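Local coordinates for protein glutamine amido transferase (Methylobacillus flagellatus, PDB 3M3P) that belongs to the glutamine amidotransferase family and folds round a mixed beta sheet flanked by helices, at residues Phe137-Gln142 with Ser189-Glu194; Met183-Cys188 with Arg216-Arg221; Ile86-Gly91 with His176-Ala181. One frame throughout, in Å; residues are numbered along the deposited sequence.

Contact 1 (Phe137-Gln142 with Ser189-Glu194)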
loop_
_atom_site.group_PDB
_atom_site.type_symbol
_atom_site.label_atom_id
_atom_site.label_comp_id
_atom_site.label_asym_id
_atom_site.label_seq_id
_atom_site.Cartn_x
_atom_site.Cartn_y
_atom_site.Cartn_z
ATOM N N PHE A 137 -6.894 8.476 0.274
ATOM C CA PHE A 137 -5.773 9.390 0.482
ATOM C C PHE A 137 -4.677 9.069 -0.514
ATOM O O PHE A 137 -4.196 7.946 -0.582
ATOM C CB PHE A 137 -5.186 9.330 1.898
ATOM C CG PHE A 137 -4.195 10.453 2.127
ATOM C CD1 PHE A 137 -4.644 11.724 2.338
ATOM C CD2 PHE A 137 -2.833 10.232 1.974
ATOM C CE1 PHE A 137 -3.732 12.766 2.539
ATOM C CE2 PHE A 137 -1.924 11.262 2.136
ATOM C CZ PHE A 137 -2.361 12.532 2.399
ATOM N N GLU A 138 -4.288 10.079 -1.269
ATOM C CA GLU A 138 -3.320 9.947 -2.358
ATOM C C GLU A 138 -2.143 10.886 -2.203
ATOM O O GLU A 138 -2.322 12.030 -1.785
ATOM C CB GLU A 138 -4.012 10.307 -3.676
ATOM C CG GLU A 138 -5.198 9.382 -4.095
ATOM C CD GLU A 138 -4.830 8.009 -4.536
ATOM O OE1 GLU A 138 -3.644 7.631 -4.606
ATOM O OE2 GLU A 138 -5.860 7.285 -4.780
ATOM N N TRP A 139 -0.978 10.449 -2.662
ATOM C CA TRP A 139 0.168 11.358 -2.838
ATOM C C TRP A 139 1.133 10.677 -3.798
ATOM O O TRP A 139 2.091 10.039 -3.414
ATOM C CB TRP A 139 0.787 11.760 -1.501
ATOM C CG TRP A 139 1.723 12.930 -1.587
ATOM C CD1 TRP A 139 2.613 13.235 -2.602
ATOM C CD2 TRP A 139 1.907 13.925 -0.597
ATOM N NE1 TRP A 139 3.299 14.372 -2.287
ATOM C CE2 TRP A 139 2.882 14.823 -1.062
ATOM C CE3 TRP A 139 1.311 14.148 0.652
ATOM C CZ2 TRP A 139 3.334 15.907 -0.287
ATOM C CZ3 TRP A 139 1.753 15.242 1.419
ATOM C CH2 TRP A 139 2.752 16.094 0.939
ATOM N N HIS A 140 0.809 10.767 -5.093
ATOM C CA HIS A 140 1.555 10.025 -6.115
ATOM C C HIS A 140 1.549 10.705 -7.445
ATOM O O HIS A 140 0.627 11.429 -7.795
ATOM C CB HIS A 140 1.023 8.581 -6.288
ATOM C CG HIS A 140 -0.271 8.503 -7.003
ATOM N ND1 HIS A 140 -0.383 8.131 -8.337
ATOM C CD2 HIS A 140 -1.527 8.767 -6.559
ATOM C CE1 HIS A 140 -1.662 8.219 -8.680
ATOM N NE2 HIS A 140 -2.371 8.578 -7.613
ATOM N N TYR A 141 2.629 10.440 -8.184
ATOM C CA TYR A 141 2.846 10.945 -9.532
ATOM C C TYR A 141 2.862 9.880 -10.602
ATOM O O TYR A 141 2.881 10.211 -11.793
ATOM C CB TYR A 141 4.166 11.710 -9.540
ATOM C CG TYR A 141 4.192 12.933 -8.666
ATOM C CD1 TYR A 141 3.785 14.166 -9.137
ATOM C CD2 TYR A 141 4.653 12.872 -7.366
ATOM C CE1 TYR A 141 3.804 15.297 -8.326
ATOM C CE2 TYR A 141 4.700 14.027 -6.576
ATOM C CZ TYR A 141 4.258 15.218 -7.071
ATOM O OH TYR A 141 4.340 16.315 -6.261
ATOM N N GLN A 142 2.944 8.617 -10.201
ATOM C CA GLN A 142 3.009 7.509 -11.174
ATOM C C GLN A 142 1.876 6.533 -10.926
ATOM O O GLN A 142 1.172 6.590 -9.916
ATOM C CB GLN A 142 4.396 6.828 -11.136
ATOM C CG GLN A 142 5.520 7.794 -11.364
ATOM C CD GLN A 142 6.819 7.103 -11.692
ATOM O OE1 GLN A 142 7.230 6.205 -10.936
ATOM N NE2 GLN A 142 7.495 7.487 -12.787
ATOM N N SER A 189 3.715 18.834 6.465
ATOM C CA SER A 189 4.797 19.682 7.003
ATOM C C SER A 189 6.175 19.369 6.414
ATOM O O SER A 189 7.025 20.297 6.326
ATOM C CB SER A 189 4.828 19.504 8.505
ATOM O OG SER A 189 3.671 20.156 8.983
ATOM N N ILE A 190 6.452 18.116 6.042
ATOM C CA ILE A 190 7.737 17.774 5.437
ATOM C C ILE A 190 7.813 18.377 4.010
ATOM O O ILE A 190 8.871 18.884 3.595
ATOM C CB ILE A 190 7.965 16.276 5.412
ATOM C CG1 ILE A 190 8.184 15.753 6.861
ATOM C CG2 ILE A 190 9.212 15.867 4.530
ATOM C CD1 ILE A 190 8.023 14.178 6.985
ATOM N N SER A 191 6.718 18.324 3.244
ATOM C CA SER A 191 6.729 18.731 1.837
ATOM C C SER A 191 5.569 19.627 1.457
ATOM O O SER A 191 4.775 19.301 0.588
ATOM C CB SER A 191 6.842 17.520 0.936
ATOM O OG SER A 191 7.267 17.936 -0.365
ATOM N N PRO A 192 5.522 20.819 2.018
ATOM C CA PRO A 192 4.459 21.775 1.723
ATOM C C PRO A 192 4.478 22.328 0.314
ATOM O O PRO A 192 3.450 22.748 -0.238
ATOM C CB PRO A 192 4.715 22.909 2.756
ATOM C CG PRO A 192 6.185 22.788 2.979
ATOM C CD PRO A 192 6.455 21.346 3.036
ATOM N N GLU A 193 5.642 22.308 -0.310
ATOM C CA GLU A 193 5.781 22.894 -1.630
ATOM C C GLU A 193 5.183 22.088 -2.775
ATOM O O GLU A 193 5.004 22.618 -3.882
ATOM C CB GLU A 193 7.270 23.265 -1.957
ATOM C CG GLU A 193 7.940 24.150 -0.870
ATOM C CD GLU A 193 7.087 25.367 -0.375
ATOM O OE1 GLU A 193 7.324 25.728 0.815
ATOM O OE2 GLU A 193 6.176 25.972 -1.047
ATOM N N GLU A 194 4.872 20.833 -2.518
ATOM C CA GLU A 194 4.179 19.969 -3.469
ATOM C C GLU A 194 2.660 20.195 -3.468
ATOM O O GLU A 194 1.971 19.773 -4.369
ATOM C CB GLU A 194 4.445 18.489 -3.162
ATOM C CG GLU A 194 5.827 18.021 -3.476
ATOM C CD GLU A 194 5.966 16.529 -3.196
ATOM O OE1 GLU A 194 5.303 15.735 -3.917
ATOM O OE2 GLU A 194 6.693 16.145 -2.246
HETATM O O HOH W 1 3.099 18.815 -6.735
#
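W139 and Y141 meet E194 where the chain leaving helix 181-190 makes a short 3-10 turn; a classic beta bulge, with W139 and H140 together opposite E110, lies in strand 134-140. The compact part is the indole. Its benzo edge lies against the turn, with W139 CZ2 3.8 Å from S191 O, while W187, I111 and L195 also pack on this side chain. The indole N-H reaches the carboxylate almost straight: W139 NE1 to E194 OE1 is 2.9 Å, with an N-H...O angle of 177°. The oxygen lies in the ring plane, but from the side of the glutamate the donor stands well above the carboxylate plane, the indole being turned 72° against it. Y141, on the exposed side, reaches the same oxygen differently. Its hydroxyl donates from Y141 OH to E194 OE1 over 2.6 Å, on the anti side and close to the carboxylate plane, the phenol ring being turned only 25° from it. Two donors of different direction thus grip one oxygen. Towards solvent the link passes through a water, which donates both to Y141 OH and to E194 O and so joins the phenol to the turn's backbone. The other carboxylate oxygen is held by the residue that precedes the 3-10 segment: S191 OG donates to E194 OE2 over 2.7 Å on its anti side.

Contact 2 (Met183-Cys188 with Arg216-Arg221)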
loop_
_atom_site.group_PDB
_atom_site.type_symbol
_atom_site.label_atom_id
_atom_site.label_comp_id
_atom_site.label_asym_id
_atom_site.label_seq_id
_atom_site.Cartn_x
_atom_site.Cartn_y
_atom_site.Cartn_z
HETATM N N MSE A 183 0.098 11.456 10.701
HETATM C CA MSE A 183 0.947 11.223 9.561
HETATM C C MSE A 183 0.595 12.160 8.404
HETATM O O MSE A 183 1.489 12.668 7.758
HETATM C CB MSE A 183 0.771 9.784 9.107
HETATM C CG MSE A 183 1.283 8.734 10.117
HETATM SE SE MSE A 183 0.776 6.930 9.712
HETATM C CE MSE A 183 1.804 6.754 8.073
ATOM N N VAL A 184 -0.695 12.362 8.142
ATOM C CA VAL A 184 -1.117 13.375 7.137
ATOM C C VAL A 184 -0.524 14.727 7.502
ATOM O O VAL A 184 0.075 15.383 6.669
ATOM C CB VAL A 184 -2.678 13.447 7.016
ATOM C CG1 VAL A 184 -3.096 14.558 6.045
ATOM C CG2 VAL A 184 -3.253 12.096 6.568
ATOM N N ARG A 185 -0.660 15.125 8.763
ATOM C CA ARG A 185 -0.087 16.388 9.202
ATOM C C ARG A 185 1.420 16.421 8.987
ATOM O O ARG A 185 1.953 17.417 8.540
ATOM C CB ARG A 185 -0.443 16.649 10.679
ATOM C CG ARG A 185 -1.898 16.827 10.917
ATOM C CD ARG A 185 -2.175 17.251 12.321
ATOM N NE ARG A 185 -3.627 17.336 12.596
ATOM C CZ ARG A 185 -4.434 18.311 12.201
ATOM N NH1 ARG A 185 -3.998 19.347 11.507
ATOM N NH2 ARG A 185 -5.735 18.211 12.511
ATOM N N GLU A 186 2.114 15.366 9.376
ATOM C CA GLU A 186 3.586 15.268 9.241
ATOM C C GLU A 186 4.012 15.427 7.789
ATOM O O GLU A 186 4.939 16.174 7.455
ATOM C CB GLU A 186 4.067 13.908 9.831
ATOM C CG GLU A 186 4.153 13.896 11.382
ATOM C CD GLU A 186 4.038 12.567 12.133
ATOM O OE1 GLU A 186 4.228 11.430 11.514
ATOM O OE2 GLU A 186 3.706 12.783 13.378
ATOM N N TRP A 187 3.357 14.689 6.908
ATOM C CA TRP A 187 3.752 14.686 5.481
ATOM C C TRP A 187 3.533 16.060 4.917
ATOM O O TRP A 187 4.375 16.540 4.151
ATOM C CB TRP A 187 2.991 13.628 4.706
ATOM C CG TRP A 187 3.334 12.234 5.092
ATOM C CD1 TRP A 187 4.207 11.790 6.090
ATOM C CD2 TRP A 187 2.814 11.063 4.474
ATOM N NE1 TRP A 187 4.238 10.401 6.105
ATOM C CE2 TRP A 187 3.364 9.937 5.140
ATOM C CE3 TRP A 187 1.919 10.854 3.408
ATOM C CZ2 TRP A 187 3.048 8.642 4.776
ATOM C CZ3 TRP A 187 1.614 9.503 3.041
ATOM C CH2 TRP A 187 2.153 8.440 3.746
ATOM N N CYS A 188 2.409 16.698 5.223
ATOM C CA CYS A 188 2.166 18.052 4.765
ATOM C C CYS A 188 3.230 19.033 5.246
ATOM O O CYS A 188 3.612 19.975 4.516
ATOM C CB CYS A 188 0.795 18.553 5.171
ATOM S SG CYS A 188 -0.592 17.701 4.262
ATOM N N ARG A 216 -8.793 19.517 6.308
ATOM C CA ARG A 216 -10.207 19.838 6.595
ATOM C C ARG A 216 -10.920 18.545 7.008
ATOM O O ARG A 216 -10.888 17.545 6.273
ATOM C CB ARG A 216 -10.795 20.487 5.356
ATOM C CG ARG A 216 -12.234 20.874 5.508
ATOM C CD ARG A 216 -12.672 21.698 4.346
ATOM N NE ARG A 216 -12.115 23.042 4.313
ATOM C CZ ARG A 216 -11.856 23.789 3.238
ATOM N NH1 ARG A 216 -11.972 23.294 2.009
ATOM N NH2 ARG A 216 -11.459 25.036 3.367
ATOM N N ASP A 217 -11.564 18.583 8.180
ATOM C CA ASP A 217 -12.277 17.450 8.723
ATOM C C ASP A 217 -11.384 16.199 8.839
ATOM O O ASP A 217 -11.857 15.052 8.740
ATOM C CB ASP A 217 -13.549 17.110 7.916
ATOM C CG ASP A 217 -14.533 18.274 7.828
ATOM O OD1 ASP A 217 -14.874 18.738 8.934
ATOM O OD2 ASP A 217 -14.908 18.654 6.676
ATOM N N LEU A 218 -10.109 16.425 9.155
ATOM C CA LEU A 218 -9.107 15.337 9.101
ATOM C C LEU A 218 -9.472 14.180 9.990
ATOM O O LEU A 218 -9.448 12.995 9.569
ATOM C CB LEU A 218 -7.736 15.873 9.489
ATOM C CG LEU A 218 -6.614 14.854 9.382
ATOM C CD1 LEU A 218 -6.501 14.247 7.975
ATOM C CD2 LEU A 218 -5.263 15.475 9.804
ATOM N N ASP A 219 -9.761 14.432 11.258
ATOM C CA ASP A 219 -9.944 13.302 12.170
ATOM C C ASP A 219 -11.151 12.466 11.757
ATOM O O ASP A 219 -11.107 11.199 11.795
ATOM C CB ASP A 219 -10.088 13.738 13.636
ATOM C CG ASP A 219 -8.799 14.195 14.229
ATOM O OD1 ASP A 219 -7.719 13.844 13.762
ATOM O OD2 ASP A 219 -8.880 14.846 15.315
ATOM N N VAL A 220 -12.265 13.082 11.400
ATOM C CA VAL A 220 -13.436 12.308 11.020
ATOM C C VAL A 220 -13.184 11.518 9.737
ATOM O O VAL A 220 -13.559 10.324 9.638
ATOM C CB VAL A 220 -14.694 13.185 10.876
ATOM C CG1 VAL A 220 -15.862 12.421 10.256
ATOM C CG2 VAL A 220 -15.083 13.746 12.261
ATOM N N ARG A 221 -12.522 12.109 8.743
ATOM C CA ARG A 221 -12.315 11.388 7.489
ATOM C C ARG A 221 -11.257 10.289 7.628
ATOM O O ARG A 221 -11.312 9.263 6.963
ATOM C CB ARG A 221 -12.050 12.375 6.361
ATOM C CG ARG A 221 -10.755 12.943 6.258
ATOM C CD ARG A 221 -10.818 14.323 5.488
ATOM N NE ARG A 221 -11.383 14.210 4.119
ATOM C CZ ARG A 221 -11.578 15.222 3.271
ATOM N NH1 ARG A 221 -12.021 15.061 2.035
ATOM N NH2 ARG A 221 -11.253 16.461 3.661
HETATM O O HOH W 2 -5.576 15.562 14.021
#
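L218 points its isobutyl group at helix 181-190 and divides its two methyls between V184 and R185. With CG anti to the backbone N (chi1 -176°), the leucine reaches out from the first turn of helix 218-237, and its branches end on two very different surfaces. CD1 lies against the valine, L218 CD1 to V184 CG1 measuring 3.9 Å, and is close to V184 CB and CG2 as well, so that it sits on the branched end of that residue. The valine and leucine run side by side, pointing opposite ways, rather than meeting end to end. CD2 goes to the arginine. It lies over one face of the R185 guanidinium, off-centre on that face, with L218 CD2 3.7 Å from R185 NE and 3.8 Å from R185 CG. The arginine chain, extended from CG to NE, runs slantwise over the leucine, its guanidinium lying flat over CD2.

At its edge, in its own plane, the same guanidinium turns to water: R185 NE donates to a water 3.0 Å away, which in turn donates to D219 OD1 at 2.8 Å. Inside, V184 continues into a cluster with F137, M179 and I214, and L218 also touches A181. At the foot of helix 218-237, R221 NH2 donates to R216 O over 2.9 Å, tying the residue after helix 211-215 to the following helix; this arginine also forms a salt bridge with E135 and a cation-pi contact with W113.

No direct hydrogen bond joins the two segments. What joins them is apolar contact beneath an arginine whose flat face shields a methyl, while its edge keeps its polar link to D219 through water; the opposite charges, with R185 NH2 5.0 Å from D219 OD1, may add some attraction.

Contact 3 (Ile86-Gly91 with His176-Ala181)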
loop_
_atom_site.group_PDB
_atom_site.type_symbol
_atom_site.label_atom_id
_atom_site.label_comp_id
_atom_site.label_asym_id
_atom_site.label_seq_id
_atom_site.Cartn_x
_atom_site.Cartn_y
_atom_site.Cartn_z
ATOM N N ILE A 86 0.976 -7.489 0.510
ATOM C CA ILE A 86 0.145 -6.277 0.489
ATOM C C ILE A 86 1.041 -5.092 0.198
ATOM O O ILE A 86 2.097 -4.934 0.822
ATOM C CB ILE A 86 -0.723 -6.109 1.787
ATOM C CG1 ILE A 86 -1.619 -4.871 1.650
ATOM C CG2 ILE A 86 0.153 -6.045 3.047
ATOM C CD1 ILE A 86 -2.793 -4.787 2.664
ATOM N N GLY A 87 0.662 -4.220 -0.759
ATOM C CA GLY A 87 1.488 -3.078 -1.121
ATOM C C GLY A 87 0.721 -1.795 -1.098
ATOM O O GLY A 87 -0.419 -1.721 -1.624
ATOM N N HIS A 88 1.325 -0.792 -0.484
ATOM C CA HIS A 88 0.744 0.522 -0.291
ATOM C C HIS A 88 1.560 1.537 -1.155
ATOM O O HIS A 88 2.729 1.730 -0.882
ATOM C CB HIS A 88 0.879 0.981 1.199
ATOM C CG HIS A 88 0.260 0.074 2.249
ATOM N ND1 HIS A 88 0.854 -1.090 2.699
ATOM C CD2 HIS A 88 -0.892 0.203 2.956
ATOM C CE1 HIS A 88 0.098 -1.601 3.671
ATOM N NE2 HIS A 88 -0.965 -0.833 3.838
ATOM N N CYS A 89 0.930 2.196 -2.138
ATOM C CA CYS A 89 1.562 3.184 -2.984
ATOM C C CYS A 89 2.766 2.597 -3.725
ATOM O O CYS A 89 2.556 1.682 -4.509
ATOM C CB CYS A 89 1.843 4.408 -2.147
ATOM S SG CYS A 89 2.191 5.943 -3.190
ATOM N N LEU A 90 4.020 3.031 -3.477
ATOM C CA LEU A 90 5.172 2.365 -4.073
ATOM C C LEU A 90 5.072 0.840 -3.898
ATOM O O LEU A 90 5.395 0.074 -4.807
ATOM C CB LEU A 90 6.506 2.842 -3.472
ATOM C CG LEU A 90 7.802 2.168 -3.976
ATOM C CD1 LEU A 90 7.972 2.412 -5.497
ATOM C CD2 LEU A 90 9.015 2.726 -3.160
ATOM N N GLY A 91 4.672 0.363 -2.722
ATOM C CA GLY A 91 4.537 -1.070 -2.527
ATOM C C GLY A 91 3.558 -1.718 -3.503
ATOM O O GLY A 91 3.809 -2.831 -3.976
ATOM N N HIS A 176 -3.067 5.305 -0.049
ATOM C CA HIS A 176 -2.543 4.981 1.246
ATOM C C HIS A 176 -3.706 4.609 2.147
ATOM O O HIS A 176 -4.363 5.496 2.718
ATOM C CB HIS A 176 -1.830 6.187 1.857
ATOM C CG HIS A 176 -0.539 6.552 1.198
ATOM N ND1 HIS A 176 0.655 5.976 1.591
ATOM C CD2 HIS A 176 -0.244 7.470 0.248
ATOM C CE1 HIS A 176 1.641 6.510 0.874
ATOM N NE2 HIS A 176 1.118 7.396 0.035
ATOM N N ILE A 177 -3.922 3.321 2.325
ATOM C CA ILE A 177 -4.967 2.892 3.251
ATOM C C ILE A 177 -4.465 2.818 4.691
ATOM O O ILE A 177 -5.265 2.601 5.621
ATOM C CB ILE A 177 -5.628 1.547 2.885
ATOM C CG1 ILE A 177 -4.696 0.360 2.925
ATOM C CG2 ILE A 177 -6.340 1.679 1.461
ATOM C CD1 ILE A 177 -5.459 -0.997 2.885
ATOM N N GLU A 178 -3.161 3.093 4.880
ATOM C CA GLU A 178 -2.522 3.035 6.224
ATOM C C GLU A 178 -2.553 4.345 7.027
ATOM O O GLU A 178 -2.092 4.394 8.176
ATOM C CB GLU A 178 -1.082 2.586 6.117
ATOM C CG GLU A 178 -0.095 3.592 5.689
ATOM C CD GLU A 178 -0.069 3.908 4.238
ATOM O OE1 GLU A 178 -0.943 3.526 3.394
ATOM O OE2 GLU A 178 0.957 4.587 3.879
HETATM N N MSE A 179 -3.158 5.377 6.502
HETATM C CA MSE A 179 -3.010 6.676 7.111
HETATM C C MSE A 179 -3.646 6.804 8.468
HETATM O O MSE A 179 -4.728 6.297 8.760
HETATM C CB MSE A 179 -3.599 7.810 6.240
HETATM C CG MSE A 179 -3.002 7.916 4.815
HETATM SE SE MSE A 179 -1.027 7.934 4.790
HETATM C CE MSE A 179 -0.667 9.664 5.600
ATOM N N GLN A 180 -2.926 7.561 9.297
ATOM C CA GLN A 180 -3.439 8.106 10.563
ATOM C C GLN A 180 -3.321 9.619 10.481
ATOM O O GLN A 180 -2.500 10.138 9.701
ATOM C CB GLN A 180 -2.631 7.507 11.753
ATOM C CG GLN A 180 -2.756 5.998 11.814
ATOM C CD GLN A 180 -2.170 5.294 13.013
ATOM O OE1 GLN A 180 -1.155 5.715 13.499
ATOM N NE2 GLN A 180 -2.854 4.229 13.493
ATOM N N ALA A 181 -4.105 10.366 11.273
ATOM C CA ALA A 181 -4.191 11.810 11.115
ATOM C C ALA A 181 -2.860 12.507 11.289
ATOM O O ALA A 181 -2.503 13.410 10.522
ATOM C CB ALA A 181 -5.231 12.424 12.100
#
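The E178 side chain starts between its backbone N and carbonyl carbon (chi1 79°) and bends again at the next bond (chi2 -77°), a double fold that sets its carboxylate between the rings of H88 and H176. C89, in contrast, has SG anti to its backbone N, which carries the sulfur out alongside H176. The folded carboxylate takes a hydrogen bond from the histidine two residues earlier: H176 ND1 donates to E178 OE2 over 2.7 Å, on the syn side of the oxygen and near the plane of the imidazole. One face of that imidazole is met by the cysteine. C89 CB stands 4.0 Å from the centroid of the H176 ring and 27° off its normal, a CH-pi contact, while the sulfur approaches obliquely, with C89 SG 3.7 Å from H176 NE2.

Strand 85-88 runs through a tight turn into helix 90-98, and C89 occupies the turn with a positive phi. With G87 and G91 on either side in a GxCxG sequence, and G91 N bonded to H88 O at 3.0 Å, this is consistent with the nucleophile elbow of this amidotransferase family. There a cysteine on such an elbow works with a histidine and a glutamate, and the arrangement of C89, H176 and E178 is consistent with such a triad.

H88 packs beside the same loop. Its CD2 comes obliquely near the other carboxylate oxygen, H88 CD2 to E178 OE1 being 3.4 Å, and the H88 and I177 side chains lie nearly perpendicular, with H88 CD2 3.8 Å from I177 CG1. Both ring nitrogens are engaged elsewhere, ND1 with M54 O and NE2 with Y233 OH. W187 closes on H176 edge-to-face and also touches the E178 side chain.

Contact 3 lies about 4 Å from the centre of the chain, whereas the centres of contacts 1 and 2 are about 15 and 18 Å out. Contact 1 is a surface contact built on hydrogen bonds to a carboxylate; contact 2, though peripheral, is mostly buried and apolar, with one exposed arginine. All five touching residues of contact 3 are buried, and it relies on a ring-face contact with no hydrogen bond across its segments. Helix 181-190 serves contacts 1 and 2. Contacts 1 and 3 reach the same sheet, and F137 O of contact 1 lies 2.9 Å from H176 N in the loop of contact 3, a probable hydrogen bond. Between contacts 2 and 3, L218 CD2 packs 3.5 Å from A181 O.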